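Local coordinates for type IV pilin protein (Neisseria meningitidis, PDB 5V0M), which is a non-core minor pilin of type IV pili, probably contributing to pilus-dependent functions such as adhesion to host cells, at residues T68-N80 / A86-D98. Sequence-based numbering, arbitrary orientation. Where two conformers were deposited one is given.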
loop_
_atom_site.group_PDB
_atom_site.type_symbol
_atom_site.label_atom_id
_atom_site.label_comp_id
_atom_site.label_asym_id
_atom_site.label_seq_id
_atom_site.Cartn_x
_atom_site.Cartn_y
_atom_site.Cartn_z
ATOM N N THR A 68 -7.284 6.032 13.977
ATOM C CA THR A 68 -7.459 7.388 14.492
ATOM C C THR A 68 -8.220 8.259 13.507
ATOM O O THR A 68 -9.151 8.971 13.885
ATOM C CB THR A 68 -6.107 8.003 14.801
ATOM O OG1 THR A 68 -5.492 7.301 15.898
ATOM C CG2 THR A 68 -6.232 9.480 15.176
ATOM N N THR A 69 -7.832 8.219 12.233
ATOM C CA THR A 69 -8.416 9.099 11.230
ATOM C C THR A 69 -9.412 8.388 10.327
ATOM O O THR A 69 -10.150 9.057 9.587
ATOM C CB THR A 69 -7.311 9.621 10.323
ATOM O OG1 THR A 69 -6.663 8.490 9.748
ATOM C CG2 THR A 69 -6.305 10.507 11.052
ATOM N N ASN A 70 -9.407 7.061 10.315
ATOM C CA ASN A 70 -10.151 6.270 9.349
ATOM C C ASN A 70 -10.883 5.134 10.041
ATOM O O ASN A 70 -10.996 4.039 9.507
ATOM C CB ASN A 70 -9.199 5.745 8.288
ATOM C CG ASN A 70 -9.869 5.484 6.953
ATOM O OD1 ASN A 70 -11.002 5.881 6.704
ATOM N ND2 ASN A 70 -9.150 4.805 6.080
ATOM N N ASP A 71 -11.451 5.394 11.211
ATOM C CA ASP A 71 -12.091 4.331 11.975
ATOM C C ASP A 71 -13.313 3.843 11.213
ATOM O O ASP A 71 -14.019 4.615 10.563
ATOM C CB ASP A 71 -12.506 4.836 13.365
ATOM C CG ASP A 71 -12.687 3.710 14.378
ATOM O OD1 ASP A 71 -13.333 3.973 15.410
ATOM O OD2 ASP A 71 -12.185 2.582 14.169
ATOM N N GLY A 72 -13.552 2.548 11.258
ATOM C CA GLY A 72 -14.584 1.961 10.446
ATOM C C GLY A 72 -14.089 1.366 9.134
ATOM O O GLY A 72 -14.713 0.425 8.631
ATOM N N GLU A 73 -12.992 1.888 8.561
ATOM C CA GLU A 73 -12.402 1.258 7.376
ATOM C C GLU A 73 -11.703 -0.020 7.792
ATOM O O GLU A 73 -10.872 -0.010 8.702
ATOM C CB GLU A 73 -11.370 2.174 6.721
ATOM C CG GLU A 73 -10.743 1.596 5.459
ATOM C CD GLU A 73 -11.773 1.316 4.398
ATOM O OE1 GLU A 73 -12.334 2.271 3.808
ATOM O OE2 GLU A 73 -12.084 0.125 4.187
ATOM N N THR A 74 -12.030 -1.118 7.110
ATOM C CA THR A 74 -11.345 -2.379 7.343
ATOM C C THR A 74 -10.554 -2.878 6.147
ATOM O O THR A 74 -9.868 -3.901 6.259
ATOM C CB THR A 74 -12.314 -3.483 7.808
ATOM O OG1 THR A 74 -13.081 -3.983 6.713
ATOM C CG2 THR A 74 -13.228 -3.008 8.926
ATOM N N CYS A 75 -10.626 -2.214 5.014
ATOM C CA CYS A 75 -9.936 -2.718 3.839
ATOM C C CYS A 75 -8.437 -2.550 3.969
ATOM O O CYS A 75 -7.925 -1.449 4.214
ATOM C CB CYS A 75 -10.430 -2.027 2.578
ATOM S SG CYS A 75 -12.139 -2.516 2.177
ATOM N N VAL A 76 -7.731 -3.648 3.766
ATOM C CA VAL A 76 -6.279 -3.659 3.697
ATOM C C VAL A 76 -5.895 -3.790 2.239
ATOM O O VAL A 76 -6.370 -4.702 1.548
ATOM C CB VAL A 76 -5.718 -4.830 4.511
ATOM C CG1 VAL A 76 -4.216 -4.927 4.364
ATOM C CG2 VAL A 76 -6.088 -4.674 5.981
ATOM N N VAL A 77 -5.019 -2.917 1.765
ATOM C CA VAL A 77 -4.668 -2.853 0.355
ATOM C C VAL A 77 -3.219 -3.282 0.213
ATOM O O VAL A 77 -2.354 -2.828 0.974
ATOM C CB VAL A 77 -4.891 -1.439 -0.203
ATOM C CG1 VAL A 77 -4.652 -1.397 -1.726
ATOM C CG2 VAL A 77 -6.287 -0.890 0.177
ATOM N N THR A 78 -2.937 -4.149 -0.759
ATOM C CA THR A 78 -1.574 -4.633 -1.011
ATOM C C THR A 78 -1.166 -4.362 -2.450
ATOM O O THR A 78 -1.992 -4.340 -3.357
ATOM C CB THR A 78 -1.421 -6.120 -0.727
ATOM O OG1 THR A 78 -2.340 -6.875 -1.531
ATOM C CG2 THR A 78 -1.676 -6.408 0.737
ATOM N N LEU A 79 0.128 -4.180 -2.665
ATOM C CA LEU A 79 0.663 -3.953 -4.004
ATOM C C LEU A 79 2.034 -4.595 -4.047
ATOM O O LEU A 79 2.870 -4.308 -3.184
ATOM C CB LEU A 79 0.816 -2.469 -4.312
ATOM C CG LEU A 79 1.566 -2.120 -5.595
ATOM C CD1 LEU A 79 0.827 -2.640 -6.843
ATOM C CD2 LEU A 79 1.767 -0.641 -5.723
ATOM N N ASN A 80 2.277 -5.460 -5.020
ATOM C CA ASN A 80 3.573 -6.112 -5.098
ATOM C C ASN A 80 4.354 -5.595 -6.296
ATOM O O ASN A 80 3.874 -4.777 -7.078
ATOM C CB ASN A 80 3.443 -7.642 -5.054
ATOM C CG ASN A 80 2.734 -8.233 -6.270
ATOM O OD1 ASN A 80 2.707 -7.646 -7.357
ATOM N ND2 ASN A 80 2.163 -9.424 -6.078
ATOM N N ALA A 86 -4.494 -5.255 -4.758
ATOM C CA ALA A 86 -5.664 -5.974 -4.294
ATOM C C ALA A 86 -6.084 -5.396 -2.957
ATOM O O ALA A 86 -5.265 -4.819 -2.237
ATOM C CB ALA A 86 -5.413 -7.468 -4.119
ATOM N N ALA A 87 -7.360 -5.534 -2.628
ATOM C CA ALA A 87 -7.850 -5.121 -1.325
ATOM C C ALA A 87 -8.843 -6.144 -0.806
ATOM O O ALA A 87 -9.558 -6.788 -1.576
ATOM C CB ALA A 87 -8.494 -3.737 -1.400
ATOM N N SER A 88 -8.882 -6.302 0.512
ATOM C CA SER A 88 -9.905 -7.117 1.149
ATOM C C SER A 88 -10.259 -6.497 2.488
ATOM O O SER A 88 -9.397 -5.961 3.190
ATOM C CB SER A 88 -9.437 -8.565 1.343
ATOM O OG SER A 88 -8.382 -8.629 2.284
ATOM N N GLY A 89 -11.544 -6.562 2.818
ATOM C CA GLY A 89 -12.066 -6.032 4.054
ATOM C C GLY A 89 -12.727 -7.120 4.889
ATOM O O GLY A 89 -12.739 -8.298 4.517
ATOM N N THR A 90 -13.265 -6.706 6.035
ATOM C CA THR A 90 -13.961 -7.595 6.967
ATOM C C THR A 90 -15.449 -7.269 6.927
ATOM O O THR A 90 -15.867 -6.256 7.494
ATOM C CB THR A 90 -13.454 -7.379 8.389
ATOM O OG1 THR A 90 -12.038 -7.554 8.455
ATOM C CG2 THR A 90 -14.117 -8.364 9.332
ATOM N N ASN A 91 -16.229 -8.204 6.372
ATOM C CA ASN A 91 -17.551 -7.966 5.792
ATOM C C ASN A 91 -17.717 -6.497 5.427
ATOM O O ASN A 91 -18.477 -5.745 6.061
ATOM C CB ASN A 91 -18.731 -8.529 6.608
ATOM C CG ASN A 91 -18.330 -9.092 7.962
ATOM O OD1 ASN A 91 -18.706 -8.555 9.010
ATOM N ND2 ASN A 91 -17.631 -10.217 7.947
ATOM N N GLN A 92 -16.980 -6.102 4.394
ATOM C CA GLN A 92 -17.014 -4.740 3.880
ATOM C C GLN A 92 -16.386 -4.753 2.496
ATOM O O GLN A 92 -15.226 -5.158 2.340
ATOM C CB GLN A 92 -16.219 -3.831 4.788
ATOM C CG GLN A 92 -16.378 -2.374 4.458
ATOM C CD GLN A 92 -15.587 -1.503 5.424
ATOM O OE1 GLN A 92 -14.460 -1.828 5.799
ATOM N NE2 GLN A 92 -16.196 -0.416 5.875
ATOM N N SER A 93 -17.113 -4.299 1.490
ATOM C CA SER A 93 -16.550 -4.173 0.163
ATOM C C SER A 93 -15.541 -3.038 0.133
ATOM O O SER A 93 -15.620 -2.091 0.921
ATOM C CB SER A 93 -17.648 -3.848 -0.847
ATOM O OG SER A 93 -18.535 -4.941 -0.994
ATOM N N CYS A 94 -14.624 -3.094 -0.821
ATOM C CA CYS A 94 -13.549 -2.117 -0.922
ATOM C C CYS A 94 -13.724 -1.375 -2.237
ATOM O O CYS A 94 -13.203 -1.804 -3.278
ATOM C CB CYS A 94 -12.183 -2.801 -0.853
ATOM S SG CYS A 94 -11.946 -3.808 0.618
ATOM N N PRO A 95 -14.445 -0.258 -2.241
ATOM C CA PRO A 95 -14.749 0.404 -3.512
ATOM C C PRO A 95 -13.490 0.881 -4.222
ATOM O O PRO A 95 -12.590 1.469 -3.614
ATOM C CB PRO A 95 -15.662 1.572 -3.094
ATOM C CG PRO A 95 -15.394 1.794 -1.684
ATOM C CD PRO A 95 -15.020 0.453 -1.093
ATOM N N GLY A 96 -13.435 0.620 -5.528
ATOM C CA GLY A 96 -12.272 0.860 -6.338
ATOM C C GLY A 96 -11.405 -0.364 -6.519
ATOM O O GLY A 96 -10.540 -0.374 -7.394
ATOM N N PHE A 97 -11.619 -1.386 -5.690
ATOM C CA PHE A 97 -10.876 -2.632 -5.730
ATOM C C PHE A 97 -11.788 -3.839 -5.874
ATOM O O PHE A 97 -11.327 -4.974 -5.693
ATOM C CB PHE A 97 -10.011 -2.770 -4.465
ATOM C CG PHE A 97 -8.961 -1.684 -4.323
ATOM C CD1 PHE A 97 -7.723 -1.767 -4.938
ATOM C CD2 PHE A 97 -9.247 -0.562 -3.567
ATOM C CE1 PHE A 97 -6.791 -0.743 -4.786
ATOM C CE2 PHE A 97 -8.314 0.448 -3.407
ATOM C CZ PHE A 97 -7.093 0.359 -4.024
ATOM N N ASP A 98 -13.064 -3.629 -6.177
ATOM C CA ASP A 98 -14.027 -4.728 -6.262
ATOM C C ASP A 98 -14.784 -4.711 -7.585
ATOM O O ASP A 98 -14.490 -3.931 -8.512
ATOM C CB ASP A 98 -14.981 -4.677 -5.070
ATOM C CG ASP A 98 -15.890 -3.455 -5.080
ATOM O OD1 ASP A 98 -15.630 -2.499 -5.813
ATOM O OD2 ASP A 98 -16.903 -3.467 -4.336
ATOM O OXT ASP A 98 -15.711 -5.499 -7.752
HETATM O O HOH W 1 -9.870 -6.460 7.087
HETATM O O HOH W 2 -5.763 -7.379 1.728
#
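The C-terminal beta hairpin of this pilin fold and its disulfide-bounded region, whose Cys pair C75–C94 is the D-region hallmark of type IV pilins, bring T74-T78 against A86-Q92 and the chain end. Strand 76-80 pairs antiparallel with 85-88, the outermost strand on this side of the four-stranded sheet. V76 faces S88 and T78 faces A86 in hydrogen-bonded pairs, each joined by reciprocal N-H...O bonds such as T78 N to A86 O at 2.8 Å. Between them, the non-hydrogen-bonded pair V77 and A87 puts its side chains on the face toward helix 3-30. There V77 CG2 lies 3.9 Å from A87 CB, while CG1, anti to the backbone N (chi1 -174°), meets F97 CZ obliquely at 3.8 Å; L16 of the helix also touches V77. F97 closes a type II turn that begins at C94, its N bonded to C94 O, and the turn brings the ring against V77 on the hairpin face that carries V77 and A87. Just before the strand, C75 SG is bonded to C94 SG with a chi3 of -95°. C75 N donates to the anti lone pair of E73 OE2, a carboxylate oxygen also salt-bridged to R5. Beyond the strands the amide of the extended Q92 side chain grips G72 and T74: NE2 reaches G72 O, and OE1 accepts both T74 N, in the carbonyl plane at 2.9 Å, and T74 OG1, tilted from that plane at 2.7 Å. A water bridges T74 O and T90 OG1. While donating its O-H to Q92 OE1, T74 OG1 accepts the backbone N-H of T90 at 2.8 Å, an almost perfectly straight bond of 179°.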